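Local coordinates for cephalosporin acylase (Bacillus halodurans, PDB 2NLZ), which probably cleaves amide bonds as an N-terminal nucleophile hydrolase of the gamma-glutamyltranspeptidase family, although its natural substrate is not established, at residues R221-L224 with A225-H229; Y238-K241 with E242-A245. The protein carries 1 engineered substitution. All blocks are in the same frame, centred on the assembly; numbering follows the deposited sequence.

Contact 1. Residues R221-L224 with A225-H229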
ATOM      1  N   ARG D 221     -36.034  28.865  31.716  1.00 59.91           N
ATOM      2  CA  ARG D 221     -36.856  29.723  32.560  1.00 61.03           C
ATOM      3  C   ARG D 221     -37.590  28.901  33.619  1.00 58.36           C
ATOM      4  O   ARG D 221     -38.754  29.151  33.931  1.00 61.54           O
ATOM      5  CB  ARG D 221     -37.809  30.573  31.707  1.00 64.02           C
ATOM      6  CG  ARG D 221     -38.539  29.821  30.610  1.00 70.68           C
ATOM      7  CD  ARG D 221     -38.932  30.751  29.473  1.00 76.39           C
ATOM      8  NE  ARG D 221     -37.886  30.838  28.463  1.00 82.57           N
ATOM      9  CZ  ARG D 221     -37.850  30.114  27.349  1.00 81.90           C
ATOM     10  NH1 ARG D 221     -38.804  29.239  27.081  1.00 84.58           N
ATOM     11  NH2 ARG D 221     -36.855  30.268  26.497  1.00 91.29           N
ATOM     12  N   GLY D 222     -36.880  27.921  34.174  1.00 54.09           N
ATOM     13  CA  GLY D 222     -37.429  27.038  35.189  1.00 52.59           C
ATOM     14  C   GLY D 222     -36.412  26.745  36.266  1.00 53.41           C
ATOM     15  O   GLY D 222     -35.556  27.581  36.563  1.00 47.81           O
ATOM     16  N   GLU D 223     -36.499  25.545  36.835  1.00 56.44           N
ATOM     17  CA  GLU D 223     -35.700  25.179  38.004  1.00 64.13           C
ATOM     18  C   GLU D 223     -34.207  24.979  37.716  1.00 59.55           C
ATOM     19  O   GLU D 223     -33.358  25.356  38.523  1.00 61.34           O
ATOM     20  CB  GLU D 223     -36.279  23.934  38.681  1.00 72.15           C
ATOM     21  CG  GLU D 223     -36.056  23.922  40.187  1.00 94.45           C
ATOM     22  CD  GLU D 223     -35.398  22.649  40.669  1.00107.08           C
ATOM     23  OE1 GLU D 223     -36.041  21.582  40.602  1.00118.08           O
ATOM     24  OE2 GLU D 223     -34.236  22.726  41.119  1.00110.19           O
ATOM     25  N   LEU D 224     -33.894  24.376  36.573  1.00 53.87           N
ATOM     26  CA  LEU D 224     -32.509  24.171  36.173  1.00 42.79           C
ATOM     27  C   LEU D 224     -31.850  25.506  35.894  1.00 40.32           C
ATOM     28  O   LEU D 224     -30.707  25.731  36.284  1.00 35.21           O
ATOM     29  CB  LEU D 224     -32.417  23.274  34.946  1.00 39.64           C
ATOM     30  CG  LEU D 224     -32.784  21.809  35.153  1.00 46.04           C
ATOM     31  CD1 LEU D 224     -32.907  21.119  33.795  1.00 41.26           C
ATOM     32  CD2 LEU D 224     -31.786  21.099  36.080  1.00 29.09           C
ATOM     33  N   ALA D 225     -32.590  26.395  35.240  1.00 37.61           N
ATOM     34  CA  ALA D 225     -32.146  27.768  35.016  1.00 45.05           C
ATOM     35  C   ALA D 225     -31.672  28.429  36.301  1.00 50.43           C
ATOM     36  O   ALA D 225     -30.657  29.128  36.293  1.00 51.90           O
ATOM     37  CB  ALA D 225     -33.256  28.590  34.391  1.00 45.20           C
ATOM     38  N   ASP D 226     -32.408  28.204  37.393  1.00 51.36           N
ATOM     39  CA  ASP D 226     -32.054  28.731  38.711  1.00 52.11           C
ATOM     40  C   ASP D 226     -30.768  28.116  39.264  1.00 51.28           C
ATOM     41  O   ASP D 226     -29.956  28.818  39.871  1.00 51.10           O
ATOM     42  CB  ASP D 226     -33.198  28.522  39.706  1.00 54.84           C
ATOM     43  CG  ASP D 226     -34.407  29.374  39.392  1.00 61.16           C
ATOM     44  OD1 ASP D 226     -35.500  29.030  39.871  1.00 55.63           O
ATOM     45  OD2 ASP D 226     -34.280  30.384  38.671  1.00 56.22           O
ATOM     46  N   GLN D 227     -30.588  26.811  39.054  1.00 47.04           N
ATOM     47  CA  GLN D 227     -29.381  26.113  39.499  1.00 48.21           C
ATOM     48  C   GLN D 227     -28.155  26.552  38.720  1.00 47.86           C
ATOM     49  O   GLN D 227     -27.058  26.633  39.272  1.00 50.87           O
ATOM     50  CB  GLN D 227     -29.545  24.608  39.349  1.00 48.61           C
ATOM     51  CG  GLN D 227     -30.428  23.983  40.392  1.00 51.77           C
ATOM     52  CD  GLN D 227     -30.358  22.472  40.371  1.00 53.84           C
ATOM     53  OE1 GLN D 227     -31.380  21.797  40.258  1.00 61.19           O
ATOM     54  NE2 GLN D 227     -29.148  21.929  40.473  1.00 37.74           N
ATOM     55  N   ILE D 228     -28.354  26.814  37.431  1.00 44.78           N
ATOM     56  CA  ILE D 228     -27.301  27.298  36.549  1.00 44.49           C
ATOM     57  C   ILE D 228     -26.905  28.711  36.955  1.00 45.21           C
ATOM     58  O   ILE D 228     -25.722  29.002  37.106  1.00 48.75           O
ATOM     59  CB  ILE D 228     -27.741  27.274  35.060  1.00 42.77           C
ATOM     60  CG1 ILE D 228     -27.886  25.840  34.560  1.00 48.30           C
ATOM     61  CG2 ILE D 228     -26.736  27.987  34.182  1.00 38.87           C
ATOM     62  CD1 ILE D 228     -28.684  25.732  33.283  1.00 48.91           C
ATOM     63  N   HIS D 229     -27.900  29.573  37.152  1.00 48.85           N
ATOM     64  CA  HIS D 229     -27.670  30.965  37.548  1.00 50.47           C
ATOM     65  C   HIS D 229     -26.926  31.073  38.876  1.00 48.10           C
ATOM     66  O   HIS D 229     -26.026  31.903  39.014  1.00 49.66           O
ATOM     67  CB  HIS D 229     -28.995  31.741  37.606  1.00 52.19           C
ATOM     68  CG  HIS D 229     -28.886  33.095  38.243  1.00 58.78           C
ATOM     69  ND1 HIS D 229     -28.436  34.203  37.562  1.00 61.52           N
ATOM     70  CD2 HIS D 229     -29.171  33.515  39.499  1.00 60.75           C
ATOM     71  CE1 HIS D 229     -28.445  35.248  38.370  1.00 67.02           C
ATOM     72  NE2 HIS D 229     -28.885  34.857  39.552  1.00 68.83           N
TER
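Gly222 O faces the N-terminal turn of helix 223-234, with Ala225 CB 3.3 Å from Gly222 O. Gly222 is the N-cap, so this is the start of an alpha-helix, where carbonyls begin to pair with amides four residues on. The first rung is weak, Asp226 N to Gly222 O at 3.3 Å. The next, Gln227 N to Glu223 O, is 3.2 Å long, and Gln227 N comes in 21° off the plane of the Glu223 carbonyl. Ile228 N to Leu224 O shortens to 2.8 Å, the amide lying almost straight out from the Leu224 carbonyl. Ile228 also lays its longer branch by that oxygen: with CG1 anti to the carbonyl carbon (chi1 -69°), CG1 lies 3.3 Å from Leu224 O. On the outer face Glu223 and Gln227, one turn apart, bring their polar ends together, the carboxylate and amide planes only 19° from parallel. The Asp226 carboxylate sits in the first turn, where its negative charge would probably suit the positive end of the helix dipole.

Further out, the buried side chains pack against neighbouring elements. Leu224 meets Thr207, Ser210 and Ile211 of helix 202-212 as well as Thr390, while Ala225 and Ile228 both rest on Leu244. Ser218 reaches the start of the helix from helix 217-221, through a backbone hydrogen bond with Ala225 and a weak bond from Leu224 N to its OG. Before the cap, Arg221 forms a salt bridge with Glu217 through NH1. By the end of the segment the ladder is regular, His229 N lying 2.9 Å from Ala225 O.

Contact 2. Residues Y238-K241 with E242-A245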
ATOM      1  N   TYR D 238     -20.935  35.486  34.200  1.00 53.14           N
ATOM      2  CA  TYR D 238     -21.740  36.539  33.584  1.00 53.65           C
ATOM      3  C   TYR D 238     -23.115  36.014  33.180  1.00 54.83           C
ATOM      4  O   TYR D 238     -24.035  36.792  32.899  1.00 56.98           O
ATOM      5  CB  TYR D 238     -21.007  37.147  32.380  1.00 54.51           C
ATOM      6  CG  TYR D 238     -19.739  37.883  32.755  1.00 56.81           C
ATOM      7  CD1 TYR D 238     -19.768  39.226  33.117  1.00 52.17           C
ATOM      8  CD2 TYR D 238     -18.511  37.231  32.754  1.00 57.79           C
ATOM      9  CE1 TYR D 238     -18.607  39.897  33.468  1.00 60.51           C
ATOM     10  CE2 TYR D 238     -17.344  37.890  33.104  1.00 53.13           C
ATOM     11  CZ  TYR D 238     -17.396  39.222  33.459  1.00 59.52           C
ATOM     12  OH  TYR D 238     -16.228  39.877  33.808  1.00 63.85           O
ATOM     13  N   LEU D 239     -23.243  34.690  33.176  1.00 46.96           N
ATOM     14  CA  LEU D 239     -24.471  34.011  32.802  1.00 42.71           C
ATOM     15  C   LEU D 239     -25.564  34.150  33.871  1.00 47.54           C
ATOM     16  O   LEU D 239     -25.378  33.746  35.019  1.00 46.35           O
ATOM     17  CB  LEU D 239     -24.152  32.539  32.556  1.00 39.87           C
ATOM     18  CG  LEU D 239     -24.827  31.803  31.398  1.00 36.60           C
ATOM     19  CD1 LEU D 239     -25.818  30.778  31.887  1.00 31.03           C
ATOM     20  CD2 LEU D 239     -25.489  32.775  30.461  1.00 31.56           C
ATOM     21  N   THR D 240     -26.702  34.728  33.493  1.00 52.40           N
ATOM     22  CA  THR D 240     -27.796  34.950  34.435  1.00 57.45           C
ATOM     23  C   THR D 240     -29.052  34.173  34.054  1.00 58.94           C
ATOM     24  O   THR D 240     -29.119  33.593  32.963  1.00 56.86           O
ATOM     25  CB  THR D 240     -28.165  36.446  34.544  1.00 63.70           C
ATOM     26  OG1 THR D 240     -28.683  36.908  33.289  1.00 64.95           O
ATOM     27  CG2 THR D 240     -26.952  37.287  34.948  1.00 61.74           C
ATOM     28  N   LYS D 241     -30.034  34.168  34.963  1.00 61.94           N
ATOM     29  CA  LYS D 241     -31.372  33.631  34.714  1.00 62.22           C
ATOM     30  C   LYS D 241     -31.944  34.247  33.458  1.00 61.65           C
ATOM     31  O   LYS D 241     -32.437  33.537  32.583  1.00 61.65           O
ATOM     32  CB  LYS D 241     -32.317  33.998  35.854  1.00 67.91           C
ATOM     33  CG  LYS D 241     -32.296  33.112  37.067  1.00 80.19           C
ATOM     34  CD  LYS D 241     -33.240  33.684  38.115  1.00 83.18           C
ATOM     35  CE  LYS D 241     -32.858  33.253  39.521  1.00 88.25           C
ATOM     36  NZ  LYS D 241     -33.577  34.053  40.554  1.00 84.73           N
ATOM     37  N   GLU D 242     -31.868  35.576  33.386  1.00 65.48           N
ATOM     38  CA  GLU D 242     -32.516  36.361  32.336  1.00 73.65           C
ATOM     39  C   GLU D 242     -31.886  36.161  30.964  1.00 68.60           C
ATOM     40  O   GLU D 242     -32.554  36.339  29.942  1.00 69.58           O
ATOM     41  CB  GLU D 242     -32.543  37.845  32.711  1.00 79.44           C
ATOM     42  CG  GLU D 242     -33.515  38.175  33.833  1.00 97.02           C
ATOM     43  CD  GLU D 242     -32.916  39.119  34.859  1.00110.68           C
ATOM     44  OE1 GLU D 242     -32.859  40.339  34.595  1.00117.10           O
ATOM     45  OE2 GLU D 242     -32.504  38.637  35.937  1.00113.09           O
ATOM     46  N   ASP D 243     -30.606  35.794  30.949  1.00 62.43           N
ATOM     47  CA  ASP D 243     -29.917  35.436  29.713  1.00 53.83           C
ATOM     48  C   ASP D 243     -30.522  34.170  29.131  1.00 48.85           C
ATOM     49  O   ASP D 243     -30.815  34.101  27.938  1.00 47.63           O
ATOM     50  CB  ASP D 243     -28.429  35.231  29.973  1.00 49.69           C
ATOM     51  CG  ASP D 243     -27.661  36.533  30.020  1.00 50.14           C
ATOM     52  OD1 ASP D 243     -27.949  37.419  29.187  1.00 43.61           O
ATOM     53  OD2 ASP D 243     -26.764  36.661  30.885  1.00 50.09           O
ATOM     54  N   LEU D 244     -30.714  33.179  29.992  1.00 41.09           N
ATOM     55  CA  LEU D 244     -31.345  31.922  29.617  1.00 40.67           C
ATOM     56  C   LEU D 244     -32.823  32.124  29.283  1.00 41.59           C
ATOM     57  O   LEU D 244     -33.317  31.589  28.292  1.00 45.63           O
ATOM     58  CB  LEU D 244     -31.197  30.886  30.743  1.00 32.48           C
ATOM     59  CG  LEU D 244     -29.793  30.519  31.228  1.00 27.56           C
ATOM     60  CD1 LEU D 244     -29.813  29.720  32.524  1.00 24.53           C
ATOM     61  CD2 LEU D 244     -29.017  29.769  30.139  1.00 26.33           C
ATOM     62  N   ALA D 245     -33.506  32.916  30.108  1.00 46.91           N
ATOM     63  CA  ALA D 245     -34.953  33.132  30.004  1.00 49.31           C
ATOM     64  C   ALA D 245     -35.436  33.612  28.638  1.00 49.79           C
ATOM     65  O   ALA D 245     -36.473  33.155  28.154  1.00 50.25           O
ATOM     66  CB  ALA D 245     -35.430  34.086  31.087  1.00 51.20           C
TER
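Thr240 and Asp243 grip each other in a capping box at the start of helix 241-245. Asp243 N donates to Thr240 OG1 at 3.2 Å, and Thr240 N returns a bond to Asp243 OD2, also 3.2 Å, met on the anti side and 16° out of the carboxylate plane. Thr240 OG1 stands between its own backbone N and carbonyl carbon (chi1 65°), which lets it reach that amide and also give a weak bond to OD2. Just before the cap, Leu239 CD1 meets Leu244 CD2 at 3.8 Å, the two side chains crossing at about a right angle: a hydrophobic staple on the buried face, which Val119, Ile228 and Phe232 extend around Leu239. The other side is exposed: Lys241, stretched out beyond CG, rests on Asp226 and His229, Glu242 bends at chi2, and Lys241 NZ stays 6.6 Å from Glu242 OE2. Putting an alanine at Asp243 would probably leave the amides of Thr240 and Met93 without their acceptors. The carboxylate takes both these N-H groups, Met93 N at OD1, and its negative charge near the N-terminus would probably interact favourably with the helix dipole.

Contacts 1 and 2 are successive helix starts, their centres about 9 Å apart, on the same side of the chain and well away from its centre. Both are partly buried, apolar on the inner face and charged outside. Their caps differ: glycine, with no side chain of its own to cap, opens 223-234, where Ser218 OG takes a weak bond from Leu224 N, whereas threonine and aspartate side chains close the start of 241-245. The two helices touch directly. Arg221 NE lies 2.7 Å from Ala245 O, a probable hydrogen bond that ties the residue ahead of one helix to the last turn of the other, and the aliphatic end of Lys241 passes Asp226, with Lys241 CE 3.3 Å from Asp226 OD2.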